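Local coordinates for ATP phosphoribosyltransferase regulatory subunit (Lactococcus lactis, PDB 1Z7M), which is required for the first step of histidine biosynthesis and may let histidine feedback-regulate ATP phosphoribosyltransferase activity, at residues 170-174 with 333-337; 39-43 with 140-144; 24-28 with 132-138. All blocks are in the same frame, centred on the assembly; numbering follows the deposited sequence.

In the fold
From the N terminus, segment 24-28 precedes helix 33-52, which carries 39-43. Some ninety residues after 39-43, segment 132-138 returns to 24-28, closing contact 3, and strand 139-148 brings 140-144 to the helix, closing contact 2. Because their segments alternate along the sequence, these two contacts cross, and both touch the second subunit. Contact 1 follows in series: it joins the loop 170-174, after helix 152-169, to helix 327-338 near the C terminus. Contacts 1 and 2 meet through Ile42, which packs on Leu170 and Leu334, while contact 3 lies farther out, its centre about 20 Å from that of contact 2.

Contact 1: 170-174 with 333-337; sequences LGLNK and ALERQ
Leu172 lies against one turn of helix 327-338, its CA 6.3 Å from that of Leu334. Its CB faces the end of the Gln337 side chain. Next, CG stands beside the CD2 methyl of Leu334. The branch that does the touching is CD2, which reaches Leu334 CD2 at 3.7 Å and Ala333 CB at 3.9 Å, fitting its methyl against two consecutive helix residues. CG of Leu172 lies anti to its own carbonyl carbon (chi1 -60°), which brings this branch to the helix although the CB bond does not aim at it. The two leucine side chains cross at about a right angle. Leu334 CD2 also rests against the loop backbone, 3.5 Å from Gly171 O, so that it spans both the methyl of Leu172 and the peptide before it.

On the other flank, Gln337 stretches from the helix in an extended chain, its CG anti to the backbone N (chi1 -166°), and carries its amide to the loop between Gly171 and Asn173. There it stacks on the amide of Asn173, with planes 12° apart and Gln337 CD 3.4 Å from Asn173 CG. The contact thus has an apolar half and a polar half, the latter at the more exposed Asn173.

Leu172 also touches Ile330 of the same helix and Ile301 in a loop, and Ala333 leans on Ser294 at the end of strand 288-294. The C-terminal helix is thereby packed between helix 33-52, strand 288-294 and the loop that leads from helix 152-169 into strand 175-181.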
loop_
_atom_site.group_PDB
_atom_site.type_symbol
_atom_site.label_atom_id
_atom_site.label_comp_id
_atom_site.label_asym_id
_atom_site.label_seq_id
_atom_site.Cartn_x
_atom_site.Cartn_y
_atom_site.Cartn_z
ATOM N N LEU B 170 37.463 1.403 -15.127
ATOM C CA LEU B 170 36.794 2.652 -14.800
ATOM C C LEU B 170 37.856 3.692 -15.130
ATOM O O LEU B 170 38.981 3.584 -14.675
ATOM C CB LEU B 170 36.478 2.692 -13.306
ATOM C CG LEU B 170 36.033 1.374 -12.658
ATOM C CD1 LEU B 170 35.873 1.588 -11.176
ATOM C CD2 LEU B 170 34.737 0.875 -13.285
ATOM N N GLY B 171 37.528 4.699 -15.915
ATOM C CA GLY B 171 38.554 5.666 -16.258
ATOM C C GLY B 171 38.972 6.607 -15.148
ATOM O O GLY B 171 39.154 7.801 -15.390
ATOM N N LEU B 172 39.145 6.088 -13.937
ATOM C CA LEU B 172 39.531 6.921 -12.801
ATOM C C LEU B 172 41.043 6.989 -12.620
ATOM O O LEU B 172 41.693 5.957 -12.490
ATOM C CB LEU B 172 38.881 6.371 -11.541
ATOM C CG LEU B 172 37.359 6.343 -11.568
ATOM C CD1 LEU B 172 36.863 5.569 -10.374
ATOM C CD2 LEU B 172 36.822 7.752 -11.539
ATOM N N ASN B 173 41.592 8.205 -12.585
ATOM C CA ASN B 173 43.039 8.412 -12.446
ATOM C C ASN B 173 43.644 8.080 -11.086
ATOM O O ASN B 173 44.524 7.230 -11.000
ATOM C CB ASN B 173 43.418 9.851 -12.793
ATOM C CG ASN B 173 42.771 10.333 -14.069
ATOM O OD1 ASN B 173 42.652 9.585 -15.049
ATOM N ND2 ASN B 173 42.359 11.605 -14.075
ATOM N N LYS B 174 43.195 8.743 -10.025
ATOM C CA LYS B 174 43.743 8.485 -8.691
ATOM C C LYS B 174 42.833 7.670 -7.751
ATOM O O LYS B 174 41.925 8.211 -7.110
ATOM C CB LYS B 174 44.114 9.814 -8.036
ATOM C CG LYS B 174 44.786 9.664 -6.685
ATOM C CD LYS B 174 45.306 10.998 -6.195
ATOM C CE LYS B 174 46.312 11.568 -7.188
ATOM N NZ LYS B 174 46.796 12.923 -6.799
ATOM N N ALA B 333 32.403 10.793 -10.051
ATOM C CA ALA B 333 33.845 10.998 -9.925
ATOM C C ALA B 333 34.488 11.221 -11.284
ATOM O O ALA B 333 35.435 11.992 -11.404
ATOM C CB ALA B 333 34.495 9.809 -9.235
ATOM N N LEU B 334 33.973 10.546 -12.305
ATOM C CA LEU B 334 34.510 10.706 -13.646
ATOM C C LEU B 334 34.244 12.116 -14.128
ATOM O O LEU B 334 34.985 12.648 -14.942
ATOM C CB LEU B 334 33.868 9.718 -14.611
ATOM C CG LEU B 334 34.287 8.262 -14.463
ATOM C CD1 LEU B 334 33.290 7.398 -15.178
ATOM C CD2 LEU B 334 35.677 8.045 -15.015
ATOM N N GLU B 335 33.177 12.727 -13.636
ATOM C CA GLU B 335 32.875 14.080 -14.048
ATOM C C GLU B 335 33.763 15.088 -13.349
ATOM O O GLU B 335 34.393 15.919 -14.003
ATOM C CB GLU B 335 31.417 14.399 -13.786
ATOM C CG GLU B 335 30.513 13.854 -14.860
ATOM C CD GLU B 335 29.068 14.159 -14.583
ATOM O OE1 GLU B 335 28.765 15.329 -14.244
ATOM O OE2 GLU B 335 28.239 13.231 -14.709
ATOM N N ARG B 336 33.819 15.026 -12.022
ATOM C CA ARG B 336 34.664 15.947 -11.275
ATOM C C ARG B 336 36.074 15.852 -11.845
ATOM O O ARG B 336 36.713 16.870 -12.135
ATOM C CB ARG B 336 34.681 15.587 -9.787
ATOM C CG ARG B 336 33.360 15.834 -9.069
ATOM C CD ARG B 336 33.525 15.676 -7.563
ATOM N NE ARG B 336 34.479 16.645 -7.016
ATOM C CZ ARG B 336 34.953 16.627 -5.768
ATOM N NH1 ARG B 336 34.570 15.684 -4.912
ATOM N NH2 ARG B 336 35.812 17.559 -5.375
ATOM N N GLN B 337 36.536 14.618 -12.025
ATOM C CA GLN B 337 37.869 14.344 -12.551
ATOM C C GLN B 337 38.151 15.087 -13.860
ATOM O O GLN B 337 39.244 15.628 -14.063
ATOM C CB GLN B 337 38.018 12.838 -12.773
ATOM C CG GLN B 337 39.435 12.355 -13.007
ATOM C CD GLN B 337 39.501 10.855 -13.265
ATOM O OE1 GLN B 337 39.063 10.372 -14.304
ATOM N NE2 GLN B 337 40.039 10.113 -12.306
#

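Contact 2: 39-43 with 140-144; sequences LRQIE and NYQIG
The ring of Tyr141 carries Leu39 over one face: CD1 sits 3.6 Å above the ring plane, displaced toward the rim, in a CH-pi contact. At the ring edge, near its plane, lies Glu43 OE2, the carboxylate turned 58° from the ring. Arg40 brings its guanidinium edge to the hydroxyl, with Tyr141 OH in the guanidinium plane.

That hydroxyl is gripped twice. It donates to Glu43 OE2 over 2.5 Å, reaching this oxygen from above the carboxylate plane, and accepts from Arg40 NH1 at 2.9 Å in a bent bond. Arg40 NH1 also pairs with Glu43 OE1 (3.1 Å), closing a triangle of phenol, acid and base. Arg40 leaves the helix pointing away from the strand and comes back through a bend at chi2 (-59°). Two residues along the strand from Tyr141, Ile143 CD1 meets Glu43 CG at 3.9 Å.

The second subunit takes part: its Glu57 forms a salt bridge with Arg40 NE, and its Met59 packs on Tyr141. A long helix laid nearly parallel to a sheet strand, beside the subunit boundary, is consistent with motif 1 packed on motif 2 in the class II aminoacyl-tRNA synthetase fold.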
loop_
_atom_site.group_PDB
_atom_site.type_symbol
_atom_site.label_atom_id
_atom_site.label_comp_id
_atom_site.label_asym_id
_atom_site.label_seq_id
_atom_site.Cartn_x
_atom_site.Cartn_y
_atom_site.Cartn_z
ATOM N N LEU B 39 27.984 4.989 -18.531
ATOM C CA LEU B 39 27.508 3.830 -17.801
ATOM C C LEU B 39 27.486 2.618 -18.709
ATOM O O LEU B 39 27.999 1.565 -18.347
ATOM C CB LEU B 39 26.110 4.100 -17.218
ATOM C CG LEU B 39 25.441 3.162 -16.190
ATOM C CD1 LEU B 39 24.723 2.035 -16.902
ATOM C CD2 LEU B 39 26.476 2.633 -15.197
ATOM N N ARG B 40 26.917 2.764 -19.901
ATOM C CA ARG B 40 26.858 1.638 -20.823
ATOM C C ARG B 40 28.244 1.285 -21.377
ATOM O O ARG B 40 28.496 0.135 -21.731
ATOM C CB ARG B 40 25.867 1.914 -21.955
ATOM C CG ARG B 40 24.415 2.117 -21.497
ATOM C CD ARG B 40 23.811 0.933 -20.738
ATOM N NE ARG B 40 22.409 1.176 -20.379
ATOM C CZ ARG B 40 21.845 0.782 -19.238
ATOM N NH1 ARG B 40 22.567 0.133 -18.340
ATOM N NH2 ARG B 40 20.567 1.033 -18.984
ATOM N N GLN B 41 29.147 2.260 -21.453
ATOM C CA GLN B 41 30.504 1.980 -21.920
ATOM C C GLN B 41 31.133 1.022 -20.905
ATOM O O GLN B 41 31.463 -0.126 -21.212
ATOM C CB GLN B 41 31.330 3.262 -21.966
ATOM C CG GLN B 41 31.699 3.737 -23.365
ATOM C CD GLN B 41 32.260 5.166 -23.378
ATOM O OE1 GLN B 41 31.660 6.085 -23.971
ATOM N NE2 GLN B 41 33.409 5.360 -22.716
ATOM N N ILE B 42 31.287 1.516 -19.683
ATOM C CA ILE B 42 31.856 0.739 -18.600
ATOM C C ILE B 42 31.240 -0.647 -18.519
ATOM O O ILE B 42 31.947 -1.628 -18.337
ATOM C CB ILE B 42 31.667 1.473 -17.279
ATOM C CG1 ILE B 42 32.479 2.756 -17.320
ATOM C CG2 ILE B 42 32.086 0.607 -16.122
ATOM C CD1 ILE B 42 32.287 3.642 -16.150
ATOM N N GLU B 43 29.924 -0.742 -18.665
ATOM C CA GLU B 43 29.272 -2.053 -18.618
ATOM C C GLU B 43 29.801 -2.963 -19.720
ATOM O O GLU B 43 30.077 -4.140 -19.492
ATOM C CB GLU B 43 27.766 -1.942 -18.822
ATOM C CG GLU B 43 27.002 -1.294 -17.724
ATOM C CD GLU B 43 25.570 -1.734 -17.762
ATOM O OE1 GLU B 43 24.998 -1.759 -18.873
ATOM O OE2 GLU B 43 25.018 -2.055 -16.689
ATOM N N ASN B 140 20.102 3.829 -7.074
ATOM C CA ASN B 140 21.502 3.448 -7.074
ATOM C C ASN B 140 21.814 2.302 -7.986
ATOM O O ASN B 140 21.378 1.176 -7.745
ATOM C CB ASN B 140 21.903 3.046 -5.668
ATOM C CG ASN B 140 21.654 4.135 -4.671
ATOM O OD1 ASN B 140 21.150 3.886 -3.586
ATOM N ND2 ASN B 140 22.015 5.353 -5.029
ATOM N N TYR B 141 22.611 2.593 -9.010
ATOM C CA TYR B 141 23.026 1.607 -9.997
ATOM C C TYR B 141 24.309 0.942 -9.526
ATOM O O TYR B 141 25.300 1.609 -9.241
ATOM C CB TYR B 141 23.296 2.286 -11.330
ATOM C CG TYR B 141 23.176 1.353 -12.508
ATOM C CD1 TYR B 141 21.990 1.267 -13.224
ATOM C CD2 TYR B 141 24.252 0.558 -12.917
ATOM C CE1 TYR B 141 21.876 0.422 -14.324
ATOM C CE2 TYR B 141 24.142 -0.300 -14.018
ATOM C CZ TYR B 141 22.953 -0.359 -14.713
ATOM O OH TYR B 141 22.817 -1.196 -15.787
ATOM N N GLN B 142 24.300 -0.373 -9.446
ATOM C CA GLN B 142 25.488 -1.050 -9.018
ATOM C C GLN B 142 25.819 -2.130 -10.020
ATOM O O GLN B 142 24.963 -2.520 -10.826
ATOM C CB GLN B 142 25.261 -1.693 -7.666
ATOM C CG GLN B 142 24.530 -0.824 -6.705
ATOM C CD GLN B 142 24.325 -1.500 -5.368
ATOM O OE1 GLN B 142 23.929 -2.657 -5.299
ATOM N NE2 GLN B 142 24.598 -0.775 -4.294
ATOM N N ILE B 143 27.078 -2.577 -9.980
ATOM C CA ILE B 143 27.581 -3.677 -10.812
ATOM C C ILE B 143 28.441 -4.511 -9.860
ATOM O O ILE B 143 29.321 -3.983 -9.195
ATOM C CB ILE B 143 28.462 -3.213 -11.997
ATOM C CG1 ILE B 143 27.697 -2.255 -12.897
ATOM C CG2 ILE B 143 28.830 -4.404 -12.829
ATOM C CD1 ILE B 143 28.471 -1.803 -14.109
ATOM N N GLY B 144 28.183 -5.805 -9.774
ATOM C CA GLY B 144 28.969 -6.604 -8.864
ATOM C C GLY B 144 28.944 -8.069 -9.208
ATOM O O GLY B 144 28.241 -8.482 -10.124
#

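Contact 3: 24-28 with 132-138; sequences LPEES and RHKGRST
A salt bridge joins Glu26 to Arg132, and a weak hydrogen bond joins it to His133. Glu26 sends CG anti to its backbone N (chi1 -153°) and then bends at chi2, which carries the carboxylate across to the facing loop with one oxygen for each partner. OE1 takes a weak bond in a salt bridge from Arg132 NH2, 3.3 Å long and fairly straight at 160°. The carboxylate carbon lies at the guanidinium edge, in its plane, while the two flat groups stand nearly upright to each other, 81° apart. OE2 receives a weak, strongly bent bond from His133 ND1, also 3.3 Å. Glu27 OE2 adds an opposite charge 4.0 Å from Arg132 NH2, well out of the guanidinium plane, and no N-H points at it. Replacing Glu26 with an alanine would probably leave Arg132 and His133 without their shared carboxylate and let the guanidinium turn more freely.

Neutral hydrogen bonding holds the other end. Thr138 OG1 donates to Glu27 O over 2.8 Å, in the carbonyl plane and on a lone pair. Within 24-28, Ser28 OG donates to Pro25 O at 2.7 Å and ties the turn together.

The same threonine packs by its methyl, Thr138 CG2 lying 3.4 Å from Glu27 CA.

Segment 132-138 lies in the loop that joins antiparallel strands 118-127 and 139-148, a hairpin loop placed like that of motif 2 in class II aminoacyl-tRNA synthetases. Here it lies at a subunit boundary: Arg132 packs on Glu91 of the second subunit, and Arg136 and Lys134 form salt bridges with acidic side chains of another protein's chain.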
loop_
_atom_site.group_PDB
_atom_site.type_symbol
_atom_site.label_atom_id
_atom_site.label_comp_id
_atom_site.label_asym_id
_atom_site.label_seq_id
_atom_site.Cartn_x
_atom_site.Cartn_y
_atom_site.Cartn_z
ATOM N N LEU B 24 9.458 16.218 -11.871
ATOM C CA LEU B 24 9.532 14.835 -11.400
ATOM C C LEU B 24 9.747 14.737 -9.899
ATOM O O LEU B 24 10.327 15.622 -9.283
ATOM C CB LEU B 24 10.656 14.041 -12.109
ATOM C CG LEU B 24 11.736 14.607 -13.045
ATOM C CD1 LEU B 24 13.023 13.843 -12.844
ATOM C CD2 LEU B 24 11.291 14.496 -14.497
ATOM N N PRO B 25 9.278 13.645 -9.288
ATOM C CA PRO B 25 9.447 13.469 -7.846
ATOM C C PRO B 25 10.907 13.682 -7.490
ATOM O O PRO B 25 11.767 13.731 -8.368
ATOM C CB PRO B 25 9.023 12.024 -7.620
ATOM C CG PRO B 25 8.015 11.803 -8.679
ATOM C CD PRO B 25 8.625 12.469 -9.884
ATOM N N GLU B 26 11.192 13.793 -6.203
ATOM C CA GLU B 26 12.565 14.008 -5.788
ATOM C C GLU B 26 13.272 12.672 -5.693
ATOM O O GLU B 26 14.479 12.591 -5.904
ATOM C CB GLU B 26 12.608 14.721 -4.438
ATOM C CG GLU B 26 13.863 15.548 -4.223
ATOM C CD GLU B 26 13.555 17.031 -3.999
ATOM O OE1 GLU B 26 12.361 17.433 -4.149
ATOM O OE2 GLU B 26 14.508 17.793 -3.678
ATOM N N GLU B 27 12.511 11.625 -5.387
ATOM C CA GLU B 27 13.084 10.289 -5.255
ATOM C C GLU B 27 13.495 9.705 -6.589
ATOM O O GLU B 27 14.048 8.611 -6.656
ATOM C CB GLU B 27 12.115 9.327 -4.551
ATOM C CG GLU B 27 10.663 9.563 -4.848
ATOM C CD GLU B 27 10.025 10.549 -3.885
ATOM O OE1 GLU B 27 9.864 10.210 -2.687
ATOM O OE2 GLU B 27 9.694 11.665 -4.336
ATOM N N SER B 28 13.223 10.443 -7.654
ATOM C CA SER B 28 13.585 9.991 -8.982
ATOM C C SER B 28 14.906 10.630 -9.379
ATOM O O SER B 28 15.100 11.835 -9.216
ATOM C CB SER B 28 12.513 10.379 -9.986
ATOM O OG SER B 28 12.411 11.778 -10.059
ATOM N N ARG B 132 15.417 14.634 1.472
ATOM C CA ARG B 132 15.268 15.572 0.367
ATOM C C ARG B 132 16.263 16.729 0.426
ATOM O O ARG B 132 16.900 16.946 1.450
ATOM C CB ARG B 132 13.827 16.101 0.328
ATOM C CG ARG B 132 12.774 14.997 0.397
ATOM C CD ARG B 132 11.342 15.487 0.132
ATOM N NE ARG B 132 11.050 15.716 -1.292
ATOM C CZ ARG B 132 9.953 15.281 -1.925
ATOM N NH1 ARG B 132 9.030 14.588 -1.264
ATOM N NH2 ARG B 132 9.786 15.527 -3.224
ATOM N N HIS B 133 16.388 17.450 -0.691
ATOM C CA HIS B 133 17.284 18.616 -0.852
ATOM C C HIS B 133 18.791 18.398 -0.631
ATOM O O HIS B 133 19.475 19.238 -0.034
ATOM C CB HIS B 133 16.818 19.788 0.023
ATOM C CG HIS B 133 15.365 20.120 -0.131
ATOM N ND1 HIS B 133 14.733 20.160 -1.355
ATOM C CD2 HIS B 133 14.424 20.443 0.789
ATOM C CE1 HIS B 133 13.466 20.493 -1.183
ATOM N NE2 HIS B 133 13.254 20.670 0.108
ATOM N N LYS B 134 19.290 17.269 -1.129
ATOM C CA LYS B 134 20.702 16.876 -1.060
ATOM C C LYS B 134 20.877 15.946 -2.264
ATOM O O LYS B 134 20.037 15.069 -2.499
ATOM C CB LYS B 134 20.993 16.112 0.235
ATOM C CG LYS B 134 20.706 16.915 1.474
ATOM C CD LYS B 134 20.535 16.046 2.702
ATOM C CE LYS B 134 20.160 16.909 3.906
ATOM N NZ LYS B 134 19.839 16.153 5.149
ATOM N N GLY B 135 21.942 16.143 -3.031
ATOM C CA GLY B 135 22.179 15.312 -4.202
ATOM C C GLY B 135 22.180 13.818 -3.923
ATOM O O GLY B 135 22.621 13.020 -4.760
ATOM N N ARG B 136 21.696 13.436 -2.746
ATOM C CA ARG B 136 21.628 12.034 -2.373
ATOM C C ARG B 136 20.747 11.300 -3.375
ATOM O O ARG B 136 19.617 11.701 -3.635
ATOM C CB ARG B 136 21.075 11.886 -0.943
ATOM C CG ARG B 136 21.964 12.526 0.121
ATOM C CD ARG B 136 21.687 12.031 1.537
ATOM N NE ARG B 136 22.381 12.857 2.529
ATOM C CZ ARG B 136 22.028 12.958 3.808
ATOM N NH1 ARG B 136 20.988 12.277 4.267
ATOM N NH2 ARG B 136 22.687 13.775 4.616
ATOM N N SER B 137 21.273 10.232 -3.956
ATOM C CA SER B 137 20.496 9.475 -4.919
ATOM C C SER B 137 19.694 8.408 -4.193
ATOM O O SER B 137 20.184 7.798 -3.244
ATOM C CB SER B 137 21.418 8.810 -5.942
ATOM O OG SER B 137 22.284 9.760 -6.533
ATOM N N THR B 138 18.455 8.194 -4.621
ATOM C CA THR B 138 17.632 7.155 -4.016
ATOM C C THR B 138 17.702 5.965 -4.992
ATOM O O THR B 138 17.523 4.806 -4.608
ATOM C CB THR B 138 16.171 7.666 -3.782
ATOM O OG1 THR B 138 15.263 6.987 -4.656
ATOM C CG2 THR B 138 16.096 9.187 -4.006
#